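Side-chain contacts in citrate synthase (Metallosphaera sedula, PDB 6ABW), which probably catalyses the condensation of oxaloacetate with acetyl-CoA and water to give citrate and free CoA, a step of the tricarboxylic acid cycle: residues 138-143 / 166-171; 149-154 / 338-343. All blocks are in the same frame, centred on the assembly; numbering follows the deposited sequence.

Contact 1 of 2, residues 138-143 / 166-171; sequences RASTVV and KSFLKA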
loop_
_atom_site.group_PDB
_atom_site.type_symbol
_atom_site.label_atom_id
_atom_site.label_comp_id
_atom_site.label_asym_id
_atom_site.label_seq_id
_atom_site.Cartn_x
_atom_site.Cartn_y
_atom_site.Cartn_z
ATOM N N ARG A 138 -5.607 17.735 -0.526
ATOM C CA ARG A 138 -5.161 17.226 0.755
ATOM C C ARG A 138 -3.694 16.741 0.734
ATOM O O ARG A 138 -3.020 16.812 1.729
ATOM C CB ARG A 138 -6.121 16.162 1.239
ATOM C CG ARG A 138 -7.472 16.809 1.577
ATOM C CD ARG A 138 -8.587 15.836 1.717
ATOM N NE ARG A 138 -9.789 16.601 2.029
ATOM C CZ ARG A 138 -11.041 16.155 1.960
ATOM N NH1 ARG A 138 -11.348 14.968 1.502
ATOM N NH2 ARG A 138 -12.042 16.987 2.311
ATOM N N ALA A 139 -3.221 16.327 -0.444
ATOM C CA ALA A 139 -1.789 16.048 -0.655
ATOM C C ALA A 139 -0.957 17.271 -0.395
ATOM O O ALA A 139 0.095 17.178 0.232
ATOM C CB ALA A 139 -1.519 15.451 -2.027
ATOM N N SER A 140 -1.462 18.432 -0.815
ATOM C CA SER A 140 -0.809 19.715 -0.510
ATOM C C SER A 140 -0.703 19.947 0.998
ATOM O O SER A 140 0.390 20.245 1.539
ATOM C CB SER A 140 -1.589 20.861 -1.217
ATOM O OG SER A 140 -0.998 22.082 -0.912
ATOM N N THR A 141 -1.815 19.769 1.697
ATOM C CA THR A 141 -1.815 19.921 3.143
ATOM C C THR A 141 -0.850 18.991 3.857
ATOM O O THR A 141 -0.097 19.398 4.725
ATOM C CB THR A 141 -3.226 19.699 3.637
ATOM O OG1 THR A 141 -4.107 20.642 2.976
ATOM C CG2 THR A 141 -3.324 19.910 5.159
ATOM N N VAL A 142 -0.867 17.726 3.444
ATOM C CA VAL A 142 0.045 16.718 3.986
ATOM C C VAL A 142 1.498 17.026 3.739
ATOM O O VAL A 142 2.284 17.037 4.689
ATOM C CB VAL A 142 -0.321 15.328 3.448
ATOM C CG1 VAL A 142 0.754 14.303 3.790
ATOM C CG2 VAL A 142 -1.688 14.947 4.059
ATOM N N VAL A 143 1.873 17.389 2.511
ATOM C CA VAL A 143 3.281 17.584 2.221
ATOM C C VAL A 143 3.849 18.833 2.940
ATOM O O VAL A 143 4.929 18.801 3.544
ATOM C CB VAL A 143 3.528 17.589 0.710
ATOM C CG1 VAL A 143 4.977 17.886 0.449
ATOM C CG2 VAL A 143 3.205 16.219 0.113
ATOM N N LYS A 166 0.908 28.523 -5.315
ATOM C CA LYS A 166 1.097 29.568 -4.316
ATOM C C LYS A 166 0.604 29.194 -2.907
ATOM O O LYS A 166 1.314 29.423 -1.934
ATOM C CB LYS A 166 0.438 30.906 -4.788
ATOM C CG LYS A 166 0.846 32.035 -3.908
ATOM C CD LYS A 166 0.152 33.302 -4.388
ATOM C CE LYS A 166 0.477 34.432 -3.420
ATOM N NZ LYS A 166 0.135 35.745 -4.095
ATOM N N SER A 167 -0.548 28.590 -2.831
ATOM C CA SER A 167 -1.120 28.130 -1.542
ATOM C C SER A 167 -0.214 27.119 -0.850
ATOM O O SER A 167 0.018 27.197 0.391
ATOM C CB SER A 167 -2.521 27.572 -1.721
ATOM O OG SER A 167 -3.432 28.566 -2.162
ATOM N N PHE A 168 0.379 26.237 -1.664
ATOM C CA PHE A 168 1.295 25.200 -1.163
ATOM C C PHE A 168 2.602 25.826 -0.626
ATOM O O PHE A 168 3.077 25.558 0.506
ATOM C CB PHE A 168 1.537 24.126 -2.266
ATOM C CG PHE A 168 2.620 23.174 -1.876
ATOM C CD1 PHE A 168 2.436 22.345 -0.766
ATOM C CD2 PHE A 168 3.885 23.152 -2.541
ATOM C CE1 PHE A 168 3.424 21.474 -0.344
ATOM C CE2 PHE A 168 4.878 22.285 -2.112
ATOM C CZ PHE A 168 4.640 21.421 -1.028
ATOM N N LEU A 169 3.180 26.772 -1.385
ATOM C CA LEU A 169 4.386 27.450 -0.946
ATOM C C LEU A 169 4.174 28.338 0.287
ATOM O O LEU A 169 5.015 28.359 1.166
ATOM C CB LEU A 169 4.995 28.260 -2.059
ATOM C CG LEU A 169 5.551 27.525 -3.281
ATOM C CD1 LEU A 169 5.909 28.536 -4.360
ATOM C CD2 LEU A 169 6.744 26.673 -2.919
ATOM N N LYS A 170 3.050 29.032 0.356
ATOM C CA LYS A 170 2.742 29.812 1.534
ATOM C C LYS A 170 2.521 28.982 2.768
ATOM O O LYS A 170 2.992 29.356 3.834
ATOM C CB LYS A 170 1.519 30.676 1.281
ATOM C CG LYS A 170 1.795 31.815 0.359
ATOM C CD LYS A 170 0.559 32.754 0.361
ATOM C CE LYS A 170 0.459 33.543 1.685
ATOM N NZ LYS A 170 -0.870 34.193 1.843
ATOM N N ALA A 171 1.848 27.837 2.648
ATOM C CA ALA A 171 1.669 26.946 3.805
ATOM C C ALA A 171 3.011 26.369 4.223
ATOM O O ALA A 171 3.379 26.354 5.425
ATOM C CB ALA A 171 0.677 25.820 3.483
#
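Phe168 and Ser140 meet where two helices of the largely helical citrate synthase fold, 128-151 and 164-173, come close, and the pair illustrates how one aromatic ring can carry most of a helix-helix contact. The backbones are nearest at these two residues, with 5.9 Å between Ser140 CA and Phe168 CA. On the tight side, CG of Phe168 stands anti to the backbone N (chi1 171°), which swings the ring across the gap and along the other helix. Ser140 OG meets the near end of the side chain, 3.4 Å from Phe168 CD1 and 3.5 Å from Phe168 CB. The carbonyl oxygen of the serine lies farther along the same side of the ring, 3.7 Å between Ser140 O and Phe168 CD1. One turn on, Val143 takes up the far end of the ring through its CG1 branch. No hydrogen bond joins the two segments; the contact is buried packing, apolar on both sides at Val143 and with serine oxygens beside the ring at Ser140, completed by Leu345 and Leu348 of helix 342-365 and by Met185 of helix 179-191, which also touch Phe168. The other flank of helix 164-173 is loose by comparison: Lys170 is exposed and Lys166 partly so, and neither side chain comes within 9 Å of residues 138-143. The packed end closes with Val143 CG1 lying 3.8 Å from Phe168 CZ, oblique to the ring.

Contact 2 of 2, residues 149-154 / 338-343; sequences AKEGKK and PVYMFT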
loop_
_atom_site.group_PDB
_atom_site.type_symbol
_atom_site.label_atom_id
_atom_site.label_comp_id
_atom_site.label_asym_id
_atom_site.label_seq_id
_atom_site.Cartn_x
_atom_site.Cartn_y
_atom_site.Cartn_z
ATOM N N ALA A 149 6.638 19.672 10.281
ATOM C CA ALA A 149 7.002 18.742 11.333
ATOM C C ALA A 149 8.458 18.413 11.435
ATOM O O ALA A 149 9.053 18.426 12.529
ATOM C CB ALA A 149 6.180 17.488 11.295
ATOM N N LYS A 150 9.064 18.103 10.297
ATOM C CA LYS A 150 10.465 17.730 10.287
ATOM C C LYS A 150 11.365 18.931 10.686
ATOM O O LYS A 150 12.388 18.729 11.338
ATOM C CB LYS A 150 10.858 17.125 8.948
ATOM C CG LYS A 150 10.301 15.724 8.763
ATOM C CD LYS A 150 10.650 15.142 7.380
ATOM C CE LYS A 150 12.100 14.691 7.247
ATOM N NZ LYS A 150 12.632 13.707 8.236
ATOM N N GLU A 151 10.936 20.120 10.371
ATOM C CA GLU A 151 11.634 21.339 10.692
ATOM C C GLU A 151 11.291 21.838 12.132
ATOM O O GLU A 151 11.944 22.755 12.606
ATOM C CB GLU A 151 11.276 22.413 9.697
ATOM C CG GLU A 151 11.717 22.275 8.248
ATOM C CD GLU A 151 13.214 22.468 7.966
ATOM O OE1 GLU A 151 14.070 21.579 8.339
ATOM O OE2 GLU A 151 13.521 23.492 7.271
ATOM N N GLY A 152 10.288 21.267 12.800
ATOM C CA GLY A 152 9.893 21.641 14.173
ATOM C C GLY A 152 9.152 22.955 14.187
ATOM O O GLY A 152 9.251 23.682 15.146
ATOM N N LYS A 153 8.394 23.267 13.127
ATOM C CA LYS A 153 7.548 24.472 13.077
ATOM C C LYS A 153 6.099 24.134 13.354
ATOM O O LYS A 153 5.643 22.999 13.168
ATOM C CB LYS A 153 7.573 25.095 11.697
ATOM C CG LYS A 153 8.912 25.678 11.272
ATOM C CD LYS A 153 8.716 26.226 9.848
ATOM C CE LYS A 153 9.698 27.292 9.424
ATOM N NZ LYS A 153 11.068 26.795 9.662
ATOM N N LYS A 154 5.325 25.135 13.741
ATOM C CA LYS A 154 3.934 24.958 13.950
ATOM C C LYS A 154 3.170 24.554 12.663
ATOM O O LYS A 154 3.561 24.980 11.569
ATOM C CB LYS A 154 3.406 26.318 14.454
ATOM C CG LYS A 154 2.027 26.289 15.033
ATOM C CD LYS A 154 1.766 27.410 16.072
ATOM C CE LYS A 154 2.274 28.779 15.637
ATOM N NZ LYS A 154 1.931 29.165 14.228
ATOM N N PRO A 338 14.287 21.477 1.808
ATOM C CA PRO A 338 15.463 20.654 2.014
ATOM C C PRO A 338 15.477 19.405 1.100
ATOM O O PRO A 338 14.409 18.903 0.719
ATOM C CB PRO A 338 15.397 20.295 3.494
ATOM C CG PRO A 338 14.224 21.002 4.052
ATOM C CD PRO A 338 13.408 21.601 2.991
ATOM N N VAL A 339 16.650 18.820 0.961
ATOM C CA VAL A 339 16.841 17.638 0.138
ATOM C C VAL A 339 15.895 16.478 0.598
ATOM O O VAL A 339 15.364 15.723 -0.203
ATOM C CB VAL A 339 18.295 17.170 0.143
ATOM C CG1 VAL A 339 18.467 15.863 -0.649
ATOM C CG2 VAL A 339 19.173 18.269 -0.492
ATOM N N TYR A 340 15.651 16.363 1.883
ATOM C CA TYR A 340 14.833 15.266 2.387
ATOM C C TYR A 340 13.384 15.296 1.883
ATOM O O TYR A 340 12.645 14.328 2.097
ATOM C CB TYR A 340 14.869 15.106 3.938
ATOM C CG TYR A 340 14.366 16.268 4.758
ATOM C CD1 TYR A 340 13.025 16.609 4.772
ATOM C CD2 TYR A 340 15.243 17.010 5.582
ATOM C CE1 TYR A 340 12.544 17.648 5.545
ATOM C CE2 TYR A 340 14.767 18.074 6.336
ATOM C CZ TYR A 340 13.433 18.372 6.337
ATOM O OH TYR A 340 12.939 19.424 7.075
ATOM N N MET A 341 12.958 16.390 1.299
ATOM C CA MET A 341 11.619 16.544 0.806
ATOM C C MET A 341 11.520 16.187 -0.664
ATOM O O MET A 341 10.390 16.186 -1.143
ATOM C CB MET A 341 11.092 17.988 0.953
ATOM C CG MET A 341 10.804 18.420 2.398
ATOM S SD MET A 341 9.644 17.385 3.267
ATOM C CE MET A 341 8.156 17.629 2.333
ATOM N N PHE A 342 12.607 15.919 -1.413
ATOM C CA PHE A 342 12.431 15.908 -2.856
ATOM C C PHE A 342 11.485 14.814 -3.428
ATOM O O PHE A 342 10.675 15.085 -4.309
ATOM C CB PHE A 342 13.769 15.860 -3.570
ATOM C CG PHE A 342 14.687 17.058 -3.374
ATOM C CD1 PHE A 342 14.282 18.209 -2.789
ATOM C CD2 PHE A 342 15.983 16.965 -3.886
ATOM C CE1 PHE A 342 15.204 19.270 -2.646
ATOM C CE2 PHE A 342 16.893 17.986 -3.781
ATOM C CZ PHE A 342 16.491 19.162 -3.151
ATOM N N THR A 343 11.590 13.603 -2.898
ATOM C CA THR A 343 10.715 12.544 -3.346
ATOM C C THR A 343 9.246 12.813 -2.922
ATOM O O THR A 343 8.337 12.400 -3.623
ATOM C CB THR A 343 11.242 11.157 -2.930
ATOM O OG1 THR A 343 12.468 10.948 -3.673
ATOM C CG2 THR A 343 10.266 10.050 -3.325
#
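A Schellman motif ends helix 128-151 at Gly152, whose positive phi turns the chain away, and the last helical turn before it meets the 3-10 segment that leads into helix 342-365. Tyr340 is the bridge. Its ring projects from the position between its own backbone N and carbonyl carbon (chi1 61°) and is flanked on both faces. Pro338 CB lies over one; across the other runs the bent chain of Lys150, with Lys150 CE 3.3 Å from Tyr340 CD1 in a CH-pi contact. Beyond it, Lys150 NZ stands 4.7 Å from the centroid of the Tyr340 ring, a cation-pi arrangement only 15° off the normal, while the same ammonium is hydrogen-bonded to Ser102 O. The phenol hydroxyl reaches the exposed Glu151: Tyr340 OH donates to Glu151 OE1 at 2.7 Å, the hydroxyl standing above the carboxylate plane, 60° out of it. This bond at the ring's edge and the groups over its two faces would be expected to limit the tilt of the ring at a partly exposed surface. The last residues before a Schellman C-cap are thus joined to the 3-10 lead-in of another helix, through cation-pi and CH-pi contacts on one aromatic face and a tyrosine-carboxylate hydrogen bond.

Read from the N terminus, helix 128-151 supplies the first segment of each contact: residues 138-143 at its middle, then 149-154 where it ends. Contact 1 closes a short loop, since the chain returns after 22 residues at 166-171, within helix 164-173. Contact 2 closes a far longer one, with 183 residues, mostly helical, before the chain comes back at 338-343. Because 149-154 leaves before 166-171 arrives, the two loops cross. The centres of the two contacts are about 13 Å apart, and the contacts touch where Val143 O lies 3.6 Å from Met341 CE. Together they join one long helix to its near neighbour in sequence and to the start of helix 342-365.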